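Local coordinates for CYTH domain-containing protein (PDB 2EEN), which is of unestablished cellular function but belongs to the CYTH family, whose members typically act on triphosphate-containing substrates, and forms a dimer, at the interface of chains A and B. Sequence-based numbering; all coordinates share one arbitrary frame. Chains: chain A/B, Hypothetical protein PH1819.

The interface of chains A and B. Residues chain A 64, 81-84, 92; chain B 88, 91-92, 95.
A:Val83 packs against the ring of B:Tyr92, its CG1 methyl lying 3.6 Å from ring carbon CE1. With CG1 anti to the carbonyl carbon (chi1 -65°), the branched side chain sets this methyl against both CE1 and CB of B:Lys91, and CG2 against the phenol end of B:Tyr92. A beta-branched residue suits this place, since it favours strand geometry and offers a broad, stiff apolar surface. Two residues back on the same strand, A:Ile81 puts CG2 near the backbone O and CB of B:Lys91; from the adjoining strand 59-70, A:Leu64 touches B:Leu95, CD2 to CD2 at 3.5 Å, where two flexible branched tips cross obliquely.

Tyrosine serves two purposes here: its ring is apolar enough to pack on valine, and its hydroxyl remains available for polar contacts. The OH atoms of A:Tyr92 and B:Tyr92 hydrogen-bond tip to tip at 2.9 Å, the side chains crossing at about a right angle; either hydroxyl may donate. Water 3, in the plane of the B:Tyr92 ring at its edge, lies 2.6 Å from B:Tyr92 OH and continues to the backbone O of A:Glu84.

Further out, water 2 joins the backbone N of A:Glu84, in a nearly straight bond (174° at H), to carboxylate OD2 of B:Asp88, 2.7 Å from the water. B:Lys91, extended beyond CG, runs past A:Val83 and carries its amine NZ to water 1 at 2.9 Å, which also meets A:Glu82 N. Its long methylene chain covers the strand before the amino group, probably charged, reaches this water; the direct bond from NZ to A:Glu82 O is weak.

Helix 89-98 of one subunit thus lies against strands 59-70 and 78-85 of the other. The other contacts recur with the chains exchanged, whereas the tyrosine pair is its own twin and links the two halves of the interface, helping hold the dimer together.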
loop_
_atom_site.group_PDB
_atom_site.type_symbol
_atom_site.label_atom_id
_atom_site.label_comp_id
_atom_site.label_asym_id
_atom_site.label_seq_id
_atom_site.Cartn_x
_atom_site.Cartn_y
_atom_site.Cartn_z
ATOM N N LEU A 64 -1.968 5.425 4.239
ATOM C CA LEU A 64 -0.765 4.623 4.425
ATOM C C LEU A 64 0.328 5.567 3.943
ATOM O O LEU A 64 0.304 6.026 2.799
ATOM C CB LEU A 64 -0.801 3.366 3.553
ATOM C CG LEU A 64 0.504 2.567 3.488
ATOM C CD1 LEU A 64 0.911 2.097 4.878
ATOM C CD2 LEU A 64 0.309 1.366 2.579
ATOM N N ILE A 81 5.504 9.401 0.648
ATOM C CA ILE A 81 4.683 8.732 -0.342
ATOM C C ILE A 81 3.447 8.382 0.467
ATOM O O ILE A 81 3.527 7.688 1.485
ATOM C CB ILE A 81 5.330 7.451 -0.875
ATOM C CG1 ILE A 81 6.698 7.770 -1.484
ATOM C CG2 ILE A 81 4.417 6.820 -1.928
ATOM C CD1 ILE A 81 7.467 6.532 -1.916
ATOM N N GLU A 82 2.303 8.886 0.037
ATOM C CA GLU A 82 1.077 8.631 0.765
ATOM C C GLU A 82 -0.054 8.243 -0.152
ATOM O O GLU A 82 -0.248 8.841 -1.211
ATOM C CB GLU A 82 0.685 9.876 1.557
ATOM C CG GLU A 82 -0.640 9.782 2.287
ATOM C CD GLU A 82 -0.791 10.879 3.322
ATOM O OE1 GLU A 82 -0.021 10.873 4.307
ATOM O OE2 GLU A 82 -1.666 11.752 3.153
ATOM N N VAL A 83 -0.790 7.222 0.257
ATOM C CA VAL A 83 -1.937 6.767 -0.504
ATOM C C VAL A 83 -3.094 6.684 0.467
ATOM O O VAL A 83 -2.905 6.431 1.661
ATOM C CB VAL A 83 -1.701 5.385 -1.132
ATOM C CG1 VAL A 83 -0.577 5.481 -2.155
ATOM C CG2 VAL A 83 -1.364 4.363 -0.058
ATOM N N GLU A 84 -4.293 6.911 -0.047
ATOM C CA GLU A 84 -5.464 6.852 0.795
ATOM C C GLU A 84 -6.090 5.474 0.712
ATOM O O GLU A 84 -6.268 4.926 -0.382
ATOM C CB GLU A 84 -6.487 7.908 0.372
ATOM C CG GLU A 84 -7.557 8.137 1.429
ATOM C CD GLU A 84 -8.556 9.209 1.046
ATOM O OE1 GLU A 84 -8.189 10.119 0.272
ATOM O OE2 GLU A 84 -9.703 9.148 1.540
ATOM N N TYR A 92 -5.332 -3.934 4.853
ATOM C CA TYR A 92 -4.021 -3.301 4.832
ATOM C C TYR A 92 -3.270 -3.677 6.108
ATOM O O TYR A 92 -2.073 -3.957 6.074
ATOM C CB TYR A 92 -4.153 -1.778 4.700
ATOM C CG TYR A 92 -4.450 -1.318 3.286
ATOM C CD1 TYR A 92 -5.753 -1.298 2.790
ATOM C CD2 TYR A 92 -3.419 -0.921 2.436
ATOM C CE1 TYR A 92 -6.022 -0.892 1.480
ATOM C CE2 TYR A 92 -3.676 -0.515 1.129
ATOM C CZ TYR A 92 -4.979 -0.503 0.658
ATOM O OH TYR A 92 -5.235 -0.088 -0.634
ATOM N N ASP B 88 -3.652 6.408 -7.675
ATOM C CA ASP B 88 -2.224 6.471 -7.379
ATOM C C ASP B 88 -1.442 5.158 -7.462
ATOM O O ASP B 88 -0.596 4.900 -6.610
ATOM C CB ASP B 88 -2.008 7.065 -5.979
ATOM C CG ASP B 88 -2.512 8.489 -5.860
ATOM O OD1 ASP B 88 -2.189 9.313 -6.744
ATOM O OD2 ASP B 88 -3.223 8.789 -4.873
ATOM N N LYS B 91 2.124 5.468 -6.996
ATOM C CA LYS B 91 2.597 5.638 -5.632
ATOM C C LYS B 91 2.792 4.278 -4.987
ATOM O O LYS B 91 3.690 4.096 -4.168
ATOM C CB LYS B 91 1.614 6.477 -4.820
ATOM C CG LYS B 91 1.597 7.929 -5.251
ATOM C CD LYS B 91 0.816 8.787 -4.279
ATOM C CE LYS B 91 0.852 10.247 -4.701
ATOM N NZ LYS B 91 0.102 11.107 -3.744
ATOM N N TYR B 92 1.946 3.314 -5.340
ATOM C CA TYR B 92 2.118 1.983 -4.772
ATOM C C TYR B 92 3.412 1.378 -5.306
ATOM O O TYR B 92 4.130 0.693 -4.574
ATOM C CB TYR B 92 0.930 1.069 -5.107
ATOM C CG TYR B 92 -0.288 1.303 -4.236
ATOM C CD1 TYR B 92 -1.119 2.406 -4.441
ATOM C CD2 TYR B 92 -0.595 0.436 -3.187
ATOM C CE1 TYR B 92 -2.227 2.640 -3.622
ATOM C CE2 TYR B 92 -1.702 0.661 -2.361
ATOM C CZ TYR B 92 -2.511 1.764 -2.586
ATOM O OH TYR B 92 -3.610 2.002 -1.785
ATOM N N LEU B 95 6.093 3.003 -3.327
ATOM C CA LEU B 95 6.108 2.528 -1.946
ATOM C C LEU B 95 6.790 1.170 -1.864
ATOM O O LEU B 95 7.619 0.933 -0.984
ATOM C CB LEU B 95 4.679 2.420 -1.401
ATOM C CG LEU B 95 4.559 1.928 0.041
ATOM C CD1 LEU B 95 5.338 2.855 0.954
ATOM C CD2 LEU B 95 3.096 1.873 0.445
HETATM O O HOH W 1 2.399 10.987 -1.998
HETATM O O HOH W 2 -4.471 7.382 -2.938
HETATM O O HOH W 3 -4.951 4.181 -2.425
#